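Local structure of protein tudor (Drosophila melanogaster, 3NTK) at residues A[54-68]-A[81-95]. The protein binds methylated arginines of the Piwi protein Aubergine, here through its last extended Tudor domain, and is required for primordial germ cell formation. Numbering follows the deposited sequence.
Sequences CVAQFPEDEVFYRAQ and HFIDFGNNAVTQQFR
Arg66 and Asp84 form a buried, two-pronged salt bridge. Arg66 NE reaches Asp84 OD2 and Arg66 NH2 reaches Asp84 OD1, both at 2.9 Å and on syn lone pairs. A bend at chi3 (-65°) turns the guanidinium to the carboxylate, while Ile83 CD1 covers one guanidinium face. Tyr107 N also bonds Asp84 OD1, and backbone carbonyls of Leu101, Pro104 and Ala105 take the NH1 and NH2 groups. A methionine at Arg66 would probably leave the buried Asp84 carboxylate without its countercharge and those carbonyls without donors.

Packing is also tight around Phe82. Tyr65 sends a ring edge over its face, with planes at 67°. Phe58 CB lies 3.7 Å from Phe82 CZ. Asn87 ND2 sits over one face of Phe58.

The other end is more open. Phe64 CZ lies 3.3 Å above the Arg95 guanidinium plane, Arg95 NH1 bonds the Glu39 backbone carbonyl, and Gln57 and exposed Gln93 run side by side. Backbone bonds between Val55 and Arg95 join strands 53-58 and 87-95, first and last of the four-stranded sheet. This closure is characteristic of the SH3-like Tudor barrel; Phe58, Tyr65, Phe82 and Phe85 probably form its aromatic methylarginine cage, as in other Tudor domains.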
loop_
_atom_site.group_PDB
_atom_site.type_symbol
_atom_site.label_atom_id
_atom_site.label_comp_id
_atom_site.label_asym_id
_atom_site.label_seq_id
_atom_site.Cartn_x
_atom_site.Cartn_y
_atom_site.Cartn_z
ATOM N N CYS A 54 -3.614 14.859 2.176
ATOM C CA CYS A 54 -4.982 15.208 2.520
ATOM C C CYS A 54 -5.799 13.946 2.753
ATOM O O CYS A 54 -5.256 12.854 2.910
ATOM C CB CYS A 54 -5.612 16.012 1.379
ATOM S SG CYS A 54 -5.754 15.074 -0.180
ATOM N N VAL A 55 -7.110 14.127 2.796
ATOM C CA VAL A 55 -8.057 13.038 2.962
ATOM C C VAL A 55 -8.801 13.056 1.638
ATOM O O VAL A 55 -9.320 14.094 1.234
ATOM C CB VAL A 55 -9.036 13.314 4.123
ATOM C CG1 VAL A 55 -10.084 12.218 4.195
ATOM C CG2 VAL A 55 -8.271 13.388 5.436
ATOM N N ALA A 56 -8.836 11.920 0.952
ATOM C CA ALA A 56 -9.497 11.845 -0.339
ATOM C C ALA A 56 -10.424 10.641 -0.424
ATOM O O ALA A 56 -10.195 9.614 0.212
ATOM C CB ALA A 56 -8.451 11.786 -1.452
ATOM N N GLN A 57 -11.476 10.771 -1.221
ATOM C CA GLN A 57 -12.427 9.685 -1.362
ATOM C C GLN A 57 -12.075 8.779 -2.536
ATOM O O GLN A 57 -11.797 9.247 -3.635
ATOM C CB GLN A 57 -13.838 10.248 -1.547
ATOM C CG GLN A 57 -14.909 9.183 -1.637
ATOM C CD GLN A 57 -16.299 9.775 -1.757
ATOM O OE1 GLN A 57 -16.579 10.554 -2.670
ATOM N NE2 GLN A 57 -17.174 9.414 -0.829
ATOM N N PHE A 58 -12.074 7.478 -2.278
ATOM C CA PHE A 58 -11.797 6.477 -3.304
ATOM C C PHE A 58 -13.154 6.216 -3.956
ATOM O O PHE A 58 -14.032 5.619 -3.341
ATOM C CB PHE A 58 -11.258 5.205 -2.641
ATOM C CG PHE A 58 -10.902 4.104 -3.607
ATOM C CD1 PHE A 58 -10.499 4.392 -4.906
ATOM C CD2 PHE A 58 -10.911 2.779 -3.189
ATOM C CE1 PHE A 58 -10.105 3.369 -5.778
ATOM C CE2 PHE A 58 -10.518 1.747 -4.051
ATOM C CZ PHE A 58 -10.114 2.046 -5.344
ATOM N N PRO A 59 -13.341 6.673 -5.204
ATOM C CA PRO A 59 -14.587 6.516 -5.968
ATOM C C PRO A 59 -15.174 5.110 -6.004
ATOM O O PRO A 59 -16.391 4.936 -5.996
ATOM C CB PRO A 59 -14.199 7.002 -7.361
ATOM C CG PRO A 59 -13.155 8.035 -7.073
ATOM C CD PRO A 59 -12.318 7.341 -6.027
ATOM N N GLU A 60 -14.303 4.112 -6.053
ATOM C CA GLU A 60 -14.728 2.720 -6.118
ATOM C C GLU A 60 -15.321 2.219 -4.804
ATOM O O GLU A 60 -16.187 1.340 -4.791
ATOM C CB GLU A 60 -13.532 1.850 -6.503
ATOM C CG GLU A 60 -13.861 0.400 -6.770
ATOM C CD GLU A 60 -12.614 -0.428 -6.999
ATOM O OE1 GLU A 60 -11.835 -0.088 -7.915
ATOM O OE2 GLU A 60 -12.412 -1.415 -6.259
ATOM N N ASP A 61 -14.861 2.799 -3.703
ATOM C CA ASP A 61 -15.298 2.403 -2.369
ATOM C C ASP A 61 -16.158 3.481 -1.712
ATOM O O ASP A 61 -16.963 3.196 -0.824
ATOM C CB ASP A 61 -14.051 2.139 -1.515
ATOM C CG ASP A 61 -14.234 0.999 -0.540
ATOM O OD1 ASP A 61 -14.827 -0.031 -0.929
ATOM O OD2 ASP A 61 -13.765 1.124 0.611
ATOM N N GLU A 62 -15.980 4.719 -2.161
ATOM C CA GLU A 62 -16.689 5.874 -1.617
ATOM C C GLU A 62 -16.273 6.136 -0.171
ATOM O O GLU A 62 -16.956 6.839 0.566
ATOM C CB GLU A 62 -18.208 5.680 -1.701
ATOM C CG GLU A 62 -18.744 5.665 -3.123
ATOM C CD GLU A 62 -20.244 5.889 -3.187
ATOM O OE1 GLU A 62 -20.994 5.125 -2.542
ATOM O OE2 GLU A 62 -20.671 6.833 -3.888
ATOM N N VAL A 63 -15.138 5.569 0.223
ATOM C CA VAL A 63 -14.610 5.740 1.574
ATOM C C VAL A 63 -13.479 6.774 1.545
ATOM O O VAL A 63 -12.774 6.878 0.549
ATOM C CB VAL A 63 -14.040 4.406 2.110
ATOM C CG1 VAL A 63 -13.419 4.614 3.484
ATOM C CG2 VAL A 63 -15.143 3.357 2.173
ATOM N N PHE A 64 -13.318 7.544 2.618
ATOM C CA PHE A 64 -12.238 8.532 2.669
ATOM C C PHE A 64 -10.982 7.930 3.311
ATOM O O PHE A 64 -11.060 7.267 4.349
ATOM C CB PHE A 64 -12.666 9.782 3.446
ATOM C CG PHE A 64 -13.563 10.701 2.666
ATOM C CD1 PHE A 64 -14.942 10.536 2.692
ATOM C CD2 PHE A 64 -13.025 11.711 1.875
ATOM C CE1 PHE A 64 -15.777 11.361 1.941
ATOM C CE2 PHE A 64 -13.852 12.543 1.117
ATOM C CZ PHE A 64 -15.231 12.364 1.153
ATOM N N TYR A 65 -9.831 8.175 2.687
ATOM C CA TYR A 65 -8.540 7.666 3.164
ATOM C C TYR A 65 -7.472 8.763 3.126
ATOM O O TYR A 65 -7.637 9.784 2.443
ATOM C CB TYR A 65 -8.026 6.551 2.247
ATOM C CG TYR A 65 -8.918 5.348 2.074
ATOM C CD1 TYR A 65 -9.039 4.393 3.083
ATOM C CD2 TYR A 65 -9.610 5.143 0.884
ATOM C CE1 TYR A 65 -9.827 3.252 2.905
ATOM C CE2 TYR A 65 -10.402 4.007 0.696
ATOM C CZ TYR A 65 -10.503 3.069 1.708
ATOM O OH TYR A 65 -11.275 1.944 1.516
ATOM N N ARG A 66 -6.367 8.538 3.836
ATOM C CA ARG A 66 -5.264 9.498 3.801
ATOM C C ARG A 66 -4.704 9.357 2.392
ATOM O O ARG A 66 -4.572 8.240 1.872
ATOM C CB ARG A 66 -4.178 9.154 4.834
ATOM C CG ARG A 66 -4.622 9.288 6.293
ATOM C CD ARG A 66 -3.427 9.462 7.229
ATOM N NE ARG A 66 -2.565 8.282 7.248
ATOM C CZ ARG A 66 -1.392 8.219 7.871
ATOM N NH1 ARG A 66 -0.927 9.272 8.533
ATOM N NH2 ARG A 66 -0.680 7.097 7.832
ATOM N N ALA A 67 -4.358 10.476 1.771
ATOM C CA ALA A 67 -3.860 10.426 0.412
ATOM C C ALA A 67 -2.830 11.502 0.090
ATOM O O ALA A 67 -2.810 12.575 0.700
ATOM C CB ALA A 67 -5.035 10.537 -0.557
ATOM N N GLN A 68 -1.966 11.191 -0.865
ATOM C CA GLN A 68 -0.964 12.138 -1.319
ATOM C C GLN A 68 -1.236 12.393 -2.792
ATOM O O GLN A 68 -1.364 11.457 -3.586
ATOM C CB GLN A 68 0.459 11.591 -1.145
ATOM C CG GLN A 68 1.510 12.548 -1.694
ATOM C CD GLN A 68 2.933 12.101 -1.424
ATOM O OE1 GLN A 68 3.301 10.964 -1.708
ATOM N NE2 GLN A 68 3.743 13.004 -0.883
ATOM N N HIS A 81 -2.493 8.874 -4.301
ATOM C CA HIS A 81 -1.963 7.608 -3.834
ATOM C C HIS A 81 -2.428 7.459 -2.395
ATOM O O HIS A 81 -2.126 8.307 -1.550
ATOM C CB HIS A 81 -0.437 7.609 -3.878
ATOM C CG HIS A 81 0.174 6.323 -3.421
ATOM N ND1 HIS A 81 0.688 6.150 -2.155
ATOM C CD2 HIS A 81 0.313 5.132 -4.050
ATOM C CE1 HIS A 81 1.120 4.908 -2.024
ATOM N NE2 HIS A 81 0.904 4.269 -3.161
ATOM N N PHE A 82 -3.183 6.400 -2.117
ATOM C CA PHE A 82 -3.669 6.159 -0.764
ATOM C C PHE A 82 -2.535 5.498 0.007
ATOM O O PHE A 82 -2.296 4.294 -0.096
ATOM C CB PHE A 82 -4.924 5.292 -0.826
ATOM C CG PHE A 82 -6.079 5.980 -1.501
ATOM C CD1 PHE A 82 -6.685 7.085 -0.907
ATOM C CD2 PHE A 82 -6.541 5.549 -2.739
ATOM C CE1 PHE A 82 -7.740 7.752 -1.541
ATOM C CE2 PHE A 82 -7.592 6.210 -3.380
ATOM C CZ PHE A 82 -8.191 7.313 -2.777
ATOM N N ILE A 83 -1.828 6.313 0.779
ATOM C CA ILE A 83 -0.655 5.855 1.511
ATOM C C ILE A 83 -0.812 4.663 2.444
ATOM O O ILE A 83 0.157 3.947 2.700
ATOM C CB ILE A 83 -0.020 7.009 2.304
ATOM C CG1 ILE A 83 -0.980 7.504 3.388
ATOM C CG2 ILE A 83 0.352 8.142 1.347
ATOM C CD1 ILE A 83 -0.330 8.495 4.346
ATOM N N ASP A 84 -2.010 4.433 2.959
ATOM C CA ASP A 84 -2.180 3.311 3.869
ATOM C C ASP A 84 -2.640 2.039 3.167
ATOM O O ASP A 84 -2.690 0.978 3.782
ATOM C CB ASP A 84 -3.151 3.684 4.990
ATOM C CG ASP A 84 -2.675 4.890 5.786
ATOM O OD1 ASP A 84 -1.460 4.951 6.085
ATOM O OD2 ASP A 84 -3.504 5.771 6.109
ATOM N N PHE A 85 -2.944 2.142 1.878
ATOM C CA PHE A 85 -3.414 0.978 1.130
ATOM C C PHE A 85 -2.674 0.696 -0.172
ATOM O O PHE A 85 -2.978 -0.271 -0.877
ATOM C CB PHE A 85 -4.920 1.102 0.888
ATOM C CG PHE A 85 -5.723 1.101 2.157
ATOM C CD1 PHE A 85 -5.856 2.261 2.914
ATOM C CD2 PHE A 85 -6.281 -0.080 2.637
ATOM C CE1 PHE A 85 -6.528 2.246 4.133
ATOM C CE2 PHE A 85 -6.953 -0.107 3.852
ATOM C CZ PHE A 85 -7.078 1.059 4.604
ATOM N N GLY A 86 -1.707 1.546 -0.492
ATOM C CA GLY A 86 -0.891 1.350 -1.677
ATOM C C GLY A 86 -1.479 1.456 -3.072
ATOM O O GLY A 86 -0.786 1.140 -4.040
ATOM N N ASN A 87 -2.725 1.906 -3.186
ATOM C CA ASN A 87 -3.371 2.030 -4.492
ATOM C C ASN A 87 -3.531 3.479 -4.952
ATOM O O ASN A 87 -3.603 4.394 -4.133
ATOM C CB ASN A 87 -4.731 1.329 -4.484
ATOM C CG ASN A 87 -5.740 2.025 -3.592
ATOM O OD1 ASN A 87 -5.474 2.286 -2.419
ATOM N ND2 ASN A 87 -6.908 2.331 -4.146
ATOM N N ASN A 88 -3.590 3.678 -6.267
ATOM C CA ASN A 88 -3.771 5.009 -6.832
ATOM C C ASN A 88 -5.131 5.103 -7.506
ATOM O O ASN A 88 -5.660 4.110 -8.006
ATOM C CB ASN A 88 -2.678 5.310 -7.860
ATOM C CG ASN A 88 -1.320 5.499 -7.223
ATOM O OD1 ASN A 88 -0.894 4.690 -6.409
ATOM N ND2 ASN A 88 -0.633 6.567 -7.598
ATOM N N ALA A 89 -5.694 6.303 -7.521
ATOM C CA ALA A 89 -6.993 6.515 -8.139
ATOM C C ALA A 89 -7.204 7.993 -8.406
ATOM O O ALA A 89 -6.587 8.844 -7.767
ATOM C CB ALA A 89 -8.090 5.992 -7.228
ATOM N N VAL A 90 -8.070 8.288 -9.367
ATOM C CA VAL A 90 -8.389 9.664 -9.715
ATOM C C VAL A 90 -9.643 10.006 -8.927
ATOM O O VAL A 90 -10.599 9.232 -8.920
ATOM C CB VAL A 90 -8.692 9.808 -11.222
ATOM C CG1 VAL A 90 -9.108 11.240 -11.534
ATOM C CG2 VAL A 90 -7.466 9.419 -12.039
ATOM N N THR A 91 -9.633 11.150 -8.254
ATOM C CA THR A 91 -10.782 11.564 -7.458
ATOM C C THR A 91 -10.987 13.074 -7.513
ATOM O O THR A 91 -10.120 13.806 -7.974
ATOM C CB THR A 91 -10.617 11.131 -5.983
ATOM O OG1 THR A 91 -11.787 11.496 -5.239
ATOM C CG2 THR A 91 -9.397 11.798 -5.360
ATOM N N GLN A 92 -12.146 13.530 -7.052
ATOM C CA GLN A 92 -12.469 14.953 -7.041
ATOM C C GLN A 92 -12.830 15.411 -5.636
ATOM O O GLN A 92 -13.039 16.599 -5.402
ATOM C CB GLN A 92 -13.664 15.246 -7.955
ATOM C CG GLN A 92 -13.434 14.974 -9.426
ATOM C CD GLN A 92 -14.633 15.367 -10.270
ATOM O OE1 GLN A 92 -15.737 14.863 -10.067
ATOM N NE2 GLN A 92 -14.421 16.274 -11.217
ATOM N N GLN A 93 -12.903 14.470 -4.701
ATOM C CA GLN A 93 -13.284 14.799 -3.334
ATOM C C GLN A 93 -12.103 14.805 -2.371
ATOM O O GLN A 93 -11.517 13.758 -2.087
ATOM C CB GLN A 93 -14.349 13.810 -2.847
ATOM C CG GLN A 93 -15.577 13.724 -3.755
ATOM C CD GLN A 93 -16.221 15.083 -4.008
ATOM O OE1 GLN A 93 -16.300 15.921 -3.110
ATOM N NE2 GLN A 93 -16.699 15.298 -5.233
ATOM N N PHE A 94 -11.764 15.989 -1.870
ATOM C CA PHE A 94 -10.647 16.130 -0.946
ATOM C C PHE A 94 -11.046 16.914 0.287
ATOM O O PHE A 94 -11.755 17.928 0.199
ATOM C CB PHE A 94 -9.476 16.863 -1.607
ATOM C CG PHE A 94 -9.163 16.381 -2.989
ATOM C CD1 PHE A 94 -9.804 16.930 -4.093
ATOM C CD2 PHE A 94 -8.236 15.369 -3.188
ATOM C CE1 PHE A 94 -9.526 16.477 -5.381
ATOM C CE2 PHE A 94 -7.950 14.905 -4.474
ATOM C CZ PHE A 94 -8.598 15.464 -5.571
ATOM N N ARG A 95 -10.584 16.445 1.440
ATOM C CA ARG A 95 -10.857 17.132 2.685
ATOM C C ARG A 95 -9.536 17.307 3.413
ATOM O O ARG A 95 -8.570 16.588 3.152
ATOM C CB ARG A 95 -11.862 16.341 3.518
ATOM C CG ARG A 95 -13.186 16.181 2.768
ATOM C CD ARG A 95 -14.266 15.541 3.594
ATOM N NE ARG A 95 -15.481 15.385 2.798
ATOM C CZ ARG A 95 -16.587 14.788 3.223
ATOM N NH1 ARG A 95 -16.644 14.288 4.450
ATOM N NH2 ARG A 95 -17.630 14.670 2.407
HETATM O O HOH W 1 -4.544 5.584 2.656
HETATM O O HOH W 2 -6.008 5.923 5.210
#